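Local coordinates for protein diaminopimelate decarboxylase (Methanocaldococcus jannaschii, PDB 1TWI) that catalyses the pyridoxal-phosphate-dependent decarboxylation of meso-diaminopimelate to L-lysine, the last step of lysine biosynthesis by the diaminopimelate pathway, at residues A[341-345]-A[371-377]; A[115-121]-A[141-145]. One frame throughout, in Å; residues are numbered along the deposited sequence.

The two contacts belong to the two different halves of the subunit. Contact 2 comes first along the chain and closes before contact 1 opens. It pairs helices 117-125 and 136-149 on the outside of the parallel beta/alpha barrel that binds the cofactor. Contact 1 ties together two loops at the edge of the mixed beta-sheet domain, which supplies residues such as Cys358 and Tyr387 to the lysine pocket. The centres of contact 1 and contact 2 are 54 Å apart, and their nearest atoms about 38 Å apart. They share no helix, strand or sheet. Each contact joins parts of one domain; contact 2 also borders the second subunit, and neither joins the two domains of its own chain.

Contact 1 of 2, residues A[341-345]-A[371-377]; sequences NCKVK and DKVEVGD
Two loops, each opening on the last residue of a strand (Asn341 and Asp371), meet here, mainly through polar groups. Their closest CA atoms are those of Lys345 and Asp371, 5.3 Å apart. Lys345 (chi1 and chi2 m, chi3 t, chi4 p) folds over 371-377. Lys345 NZ makes salt bridges to Glu374 OE1 and Asp377 OD2, both 2.7 Å, and a hydrogen bond to Lys372 O at 2.5 Å. Lys345, Glu374 (chi1 m, chi2 t) and Asp377 (chi1 m) thus form a salt-bridge network. Residues 374-377 make a type II beta turn, closed by Asp377 N to Glu374 O at 3.0 Å, with Gly376 at positive phi. Asp377 OD2 also accepts from Glu374 N at 2.8 Å and from Asn341 ND2 at 3.0 Å. Asn341 is t; Asn341 ND2 also donates to Asp371 O at 3.1 Å, and Asn341 OD1 takes Lys343 N at 3.1 Å, an Asx turn. Asp371 OD2 (chi1 m) accepts Lys345 N at 2.6 Å. Lys345 and Asn341 so hold the turn leading into strand 378-382, structural packing away from the active site. Cys342 packs on helix 21-28 and strand 378-382, and Val373 touches strand 316-320.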
loop_
_atom_site.group_PDB
_atom_site.type_symbol
_atom_site.label_atom_id
_atom_site.label_comp_id
_atom_site.label_asym_id
_atom_site.label_seq_id
_atom_site.Cartn_x
_atom_site.Cartn_y
_atom_site.Cartn_z
ATOM N N ASN A 341 0.899 16.857 -19.461
ATOM C CA ASN A 341 2.306 17.036 -19.743
ATOM C C ASN A 341 2.516 18.442 -19.179
ATOM O O ASN A 341 1.670 19.319 -19.361
ATOM C CB ASN A 341 2.549 17.084 -21.250
ATOM C CG ASN A 341 4.024 16.971 -21.606
ATOM O OD1 ASN A 341 4.900 17.514 -20.896
ATOM N ND2 ASN A 341 4.309 16.280 -22.710
ATOM N N CYS A 342 3.611 18.673 -18.475
ATOM C CA CYS A 342 3.880 20.026 -17.977
ATOM C C CYS A 342 4.249 20.995 -19.090
ATOM O O CYS A 342 4.323 22.185 -18.844
ATOM C CB CYS A 342 5.041 20.018 -16.970
ATOM S SG CYS A 342 4.481 19.326 -15.353
ATOM N N LYS A 343 4.494 20.485 -20.301
ATOM C CA LYS A 343 4.869 21.342 -21.433
ATOM C C LYS A 343 3.799 21.269 -22.504
ATOM O O LYS A 343 3.451 20.178 -22.939
ATOM C CB LYS A 343 6.188 20.873 -22.070
ATOM C CG LYS A 343 6.716 21.773 -23.242
ATOM C CD LYS A 343 7.153 23.205 -22.792
ATOM C CE LYS A 343 7.404 24.162 -24.020
ATOM N NZ LYS A 343 6.080 24.564 -24.641
ATOM N N VAL A 344 3.309 22.428 -22.941
ATOM C CA VAL A 344 2.312 22.479 -24.005
ATOM C C VAL A 344 3.056 22.182 -25.303
ATOM O O VAL A 344 4.200 22.670 -25.516
ATOM C CB VAL A 344 1.710 23.887 -24.104
ATOM C CG1 VAL A 344 1.003 24.072 -25.462
ATOM C CG2 VAL A 344 0.756 24.080 -22.941
ATOM N N LYS A 345 2.447 21.353 -26.151
ATOM C CA LYS A 345 3.062 20.978 -27.426
ATOM C C LYS A 345 2.072 21.337 -28.574
ATOM O O LYS A 345 0.911 21.664 -28.328
ATOM C CB LYS A 345 3.298 19.465 -27.446
ATOM C CG LYS A 345 4.185 18.890 -26.299
ATOM C CD LYS A 345 5.634 19.427 -26.382
ATOM C CE LYS A 345 6.601 18.612 -25.421
ATOM N NZ LYS A 345 6.727 17.132 -25.762
ATOM N N ASP A 371 -0.631 16.375 -24.312
ATOM C CA ASP A 371 0.268 17.017 -25.281
ATOM C C ASP A 371 1.401 16.010 -25.480
ATOM O O ASP A 371 1.886 15.389 -24.513
ATOM C CB ASP A 371 0.827 18.343 -24.762
ATOM C CG ASP A 371 -0.212 19.480 -24.830
ATOM O OD1 ASP A 371 -1.278 19.289 -24.220
ATOM O OD2 ASP A 371 0.026 20.544 -25.486
ATOM N N LYS A 372 1.814 15.887 -26.745
ATOM C CA LYS A 372 2.820 14.945 -27.229
ATOM C C LYS A 372 3.941 14.702 -26.214
ATOM O O LYS A 372 4.683 15.614 -25.876
ATOM C CB LYS A 372 3.409 15.471 -28.538
ATOM C CG LYS A 372 4.358 14.510 -29.232
ATOM C CD LYS A 372 3.618 13.471 -30.007
ATOM C CE LYS A 372 4.538 12.666 -30.936
ATOM N NZ LYS A 372 5.605 11.926 -30.165
ATOM N N VAL A 373 4.062 13.453 -25.781
ATOM C CA VAL A 373 5.070 13.093 -24.782
ATOM C C VAL A 373 6.435 12.701 -25.365
ATOM O O VAL A 373 6.513 11.912 -26.303
ATOM C CB VAL A 373 4.527 11.952 -23.856
ATOM C CG1 VAL A 373 5.584 11.603 -22.791
ATOM C CG2 VAL A 373 3.224 12.391 -23.168
ATOM N N GLU A 374 7.498 13.327 -24.851
ATOM C CA GLU A 374 8.869 13.005 -25.251
ATOM C C GLU A 374 9.652 12.569 -24.005
ATOM O O GLU A 374 9.312 12.949 -22.898
ATOM C CB GLU A 374 9.514 14.230 -25.912
ATOM C CG GLU A 374 8.658 14.658 -27.148
ATOM C CD GLU A 374 9.017 16.017 -27.712
ATOM O OE1 GLU A 374 8.091 16.828 -28.100
ATOM O OE2 GLU A 374 10.244 16.261 -27.793
ATOM N N VAL A 375 10.666 11.736 -24.187
ATOM C CA VAL A 375 11.499 11.314 -23.043
ATOM C C VAL A 375 12.043 12.583 -22.473
ATOM O O VAL A 375 12.491 13.473 -23.230
ATOM C CB VAL A 375 12.676 10.407 -23.524
ATOM C CG1 VAL A 375 13.764 10.251 -22.403
ATOM C CG2 VAL A 375 12.116 9.045 -23.937
ATOM N N GLY A 376 12.008 12.714 -21.144
ATOM C CA GLY A 376 12.544 13.920 -20.527
ATOM C C GLY A 376 11.440 14.888 -20.131
ATOM O O GLY A 376 11.645 15.819 -19.338
ATOM N N ASP A 377 10.246 14.703 -20.699
ATOM C CA ASP A 377 9.148 15.579 -20.306
ATOM C C ASP A 377 8.785 15.174 -18.873
ATOM O O ASP A 377 9.126 14.084 -18.416
ATOM C CB ASP A 377 7.915 15.333 -21.201
ATOM C CG ASP A 377 8.014 16.049 -22.549
ATOM O OD1 ASP A 377 8.924 16.907 -22.682
ATOM O OD2 ASP A 377 7.161 15.768 -23.439
HETATM O O HOH W 1 -1.128 17.313 -21.509
HETATM O O HOH W 2 -0.321 20.070 -21.369
#

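Contact 2 of 2, residues A[115-121]-A[141-145]; sequences KTKEEII and LINET
Ile120, Thr145 and Leu141 bury the most surface in this helix-helix contact. The segments are the start of helix 117-125 and the middle of helix 136-149. Segment axes 117-121 and 141-145 come within 9.9 Å and cross at -59°. The closest CA pairs are Ile120-Ile142 at 6.5 Å and Ile121-Thr145 at 6.8 Å. Ile120 (chi1 m, chi2 t) points at the second helix. Ile120 CD1 lies 3.3 Å from Leu141 CD2 and 3.9 Å from Ile142 CG1, and Ile120 CG2 is 3.8 Å from Thr145 CG2. Leu141 CD2 (chi1 t, chi2 p) is also 3.7 Å from Lys115 O. That carbonyl bonds to His308 of the second subunit, which packs on Leu141, so the contact borders the dimer interface. Thr145 is m. Thr145 OG1 donates to Leu141 O at 2.7 Å and accepts from Lys117 NZ at 2.8 Å, while Thr145 CG2 touches Ile121 CG1 at 3.7 Å. Thr116 and Glu119 form a capping box: Glu119 N to Thr116 OG1 and Thr116 N to Glu119 OE1, both 3.1 Å. The pair is characteristic of neighbouring outer helices in a beta/alpha barrel, with Phe131 of strand 130-133 beneath Ile120 and Ile142. Ile120, Leu141 and Ile142 thus make an apolar patch, while at the more exposed side Thr145 OG1, Glu148 and a water leading to Glu144 hold the Lys117 amine.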
loop_
_atom_site.group_PDB
_atom_site.type_symbol
_atom_site.label_atom_id
_atom_site.label_comp_id
_atom_site.label_asym_id
_atom_site.label_seq_id
_atom_site.Cartn_x
_atom_site.Cartn_y
_atom_site.Cartn_z
ATOM N N LYS A 115 -8.153 0.951 19.917
ATOM C CA LYS A 115 -7.317 1.819 20.701
ATOM C C LYS A 115 -6.661 0.973 21.789
ATOM O O LYS A 115 -7.317 0.238 22.486
ATOM C CB LYS A 115 -8.163 2.925 21.323
ATOM C CG LYS A 115 -8.969 3.714 20.246
ATOM C CD LYS A 115 -8.884 5.191 20.525
ATOM C CE LYS A 115 -10.113 6.120 20.043
ATOM N NZ LYS A 115 -11.400 5.453 19.641
ATOM N N THR A 116 -5.366 1.096 21.933
ATOM C CA THR A 116 -4.652 0.316 22.932
ATOM C C THR A 116 -4.526 1.100 24.214
ATOM O O THR A 116 -4.643 2.337 24.262
ATOM C CB THR A 116 -3.200 0.044 22.495
ATOM O OG1 THR A 116 -2.540 1.316 22.444
ATOM C CG2 THR A 116 -3.127 -0.654 21.126
ATOM N N LYS A 117 -4.184 0.386 25.268
ATOM C CA LYS A 117 -4.042 1.047 26.544
ATOM C C LYS A 117 -2.990 2.149 26.461
ATOM O O LYS A 117 -3.155 3.229 27.034
ATOM C CB LYS A 117 -3.623 0.040 27.635
ATOM C CG LYS A 117 -3.601 0.700 29.040
ATOM C CD LYS A 117 -3.680 -0.382 30.089
ATOM C CE LYS A 117 -4.193 0.142 31.417
ATOM N NZ LYS A 117 -5.682 0.122 31.616
ATOM N N GLU A 118 -1.876 1.872 25.785
ATOM C CA GLU A 118 -0.850 2.917 25.679
ATOM C C GLU A 118 -1.376 4.185 24.976
ATOM O O GLU A 118 -1.020 5.299 25.336
ATOM C CB GLU A 118 0.345 2.381 24.899
ATOM C CG GLU A 118 1.080 1.235 25.646
ATOM C CD GLU A 118 0.346 -0.158 25.756
ATOM O OE1 GLU A 118 -0.643 -0.564 24.997
ATOM O OE2 GLU A 118 0.835 -0.898 26.683
ATOM N N GLU A 119 -2.191 4.003 23.940
ATOM C CA GLU A 119 -2.749 5.150 23.211
ATOM C C GLU A 119 -3.726 5.908 24.092
ATOM O O GLU A 119 -3.839 7.141 24.021
ATOM C CB GLU A 119 -3.453 4.683 21.927
ATOM C CG GLU A 119 -2.461 4.267 20.837
ATOM C CD GLU A 119 -3.169 3.699 19.600
ATOM O OE1 GLU A 119 -4.099 2.863 19.779
ATOM O OE2 GLU A 119 -2.783 4.050 18.460
ATOM N N ILE A 120 -4.488 5.169 24.884
ATOM C CA ILE A 120 -5.449 5.838 25.779
ATOM C C ILE A 120 -4.678 6.668 26.856
ATOM O O ILE A 120 -5.064 7.802 27.164
ATOM C CB ILE A 120 -6.398 4.774 26.396
ATOM C CG1 ILE A 120 -7.348 4.289 25.271
ATOM C CG2 ILE A 120 -7.231 5.372 27.578
ATOM C CD1 ILE A 120 -7.934 2.910 25.458
ATOM N N ILE A 121 -3.569 6.113 27.376
ATOM C CA ILE A 121 -2.776 6.830 28.390
ATOM C C ILE A 121 -2.323 8.111 27.743
ATOM O O ILE A 121 -2.385 9.201 28.359
ATOM C CB ILE A 121 -1.499 5.992 28.847
ATOM C CG1 ILE A 121 -1.915 4.897 29.851
ATOM C CG2 ILE A 121 -0.448 6.881 29.495
ATOM C CD1 ILE A 121 -0.922 3.665 29.933
ATOM N N LEU A 141 -12.143 -0.004 28.770
ATOM C CA LEU A 141 -10.711 0.200 28.882
ATOM C C LEU A 141 -10.373 1.646 29.196
ATOM O O LEU A 141 -9.472 1.952 30.012
ATOM C CB LEU A 141 -10.009 -0.273 27.586
ATOM C CG LEU A 141 -8.510 0.096 27.497
ATOM C CD1 LEU A 141 -7.715 -0.640 28.593
ATOM C CD2 LEU A 141 -7.980 -0.336 26.108
ATOM N N ILE A 142 -11.097 2.588 28.589
ATOM C CA ILE A 142 -10.801 3.995 28.872
ATOM C C ILE A 142 -11.123 4.339 30.345
ATOM O O ILE A 142 -10.350 5.046 31.019
ATOM C CB ILE A 142 -11.648 4.952 27.962
ATOM C CG1 ILE A 142 -11.114 4.890 26.503
ATOM C CG2 ILE A 142 -11.621 6.360 28.497
ATOM C CD1 ILE A 142 -12.121 5.534 25.452
ATOM N N ASN A 143 -12.270 3.867 30.839
ATOM C CA ASN A 143 -12.658 4.191 32.221
ATOM C C ASN A 143 -11.617 3.532 33.192
ATOM O O ASN A 143 -11.203 4.146 34.166
ATOM C CB ASN A 143 -14.079 3.649 32.487
ATOM C CG ASN A 143 -14.557 3.917 33.882
ATOM O OD1 ASN A 143 -14.782 2.969 34.634
ATOM N ND2 ASN A 143 -14.725 5.189 34.249
ATOM N N GLU A 144 -11.209 2.292 32.908
ATOM C CA GLU A 144 -10.223 1.614 33.769
ATOM C C GLU A 144 -8.867 2.355 33.718
ATOM O O GLU A 144 -8.192 2.518 34.732
ATOM C CB GLU A 144 -10.031 0.158 33.322
ATOM C CG GLU A 144 -11.140 -0.824 33.761
ATOM C CD GLU A 144 -11.077 -2.147 32.962
ATOM O OE1 GLU A 144 -11.943 -3.048 33.174
ATOM O OE2 GLU A 144 -10.149 -2.282 32.106
ATOM N N THR A 145 -8.461 2.817 32.534
ATOM C CA THR A 145 -7.182 3.523 32.404
ATOM C C THR A 145 -7.215 4.893 33.081
ATOM O O THR A 145 -6.251 5.311 33.780
ATOM C CB THR A 145 -6.822 3.641 30.907
ATOM O OG1 THR A 145 -6.789 2.316 30.372
ATOM C CG2 THR A 145 -5.476 4.320 30.729
HETATM O O HOH W 3 -7.215 -2.004 32.016
#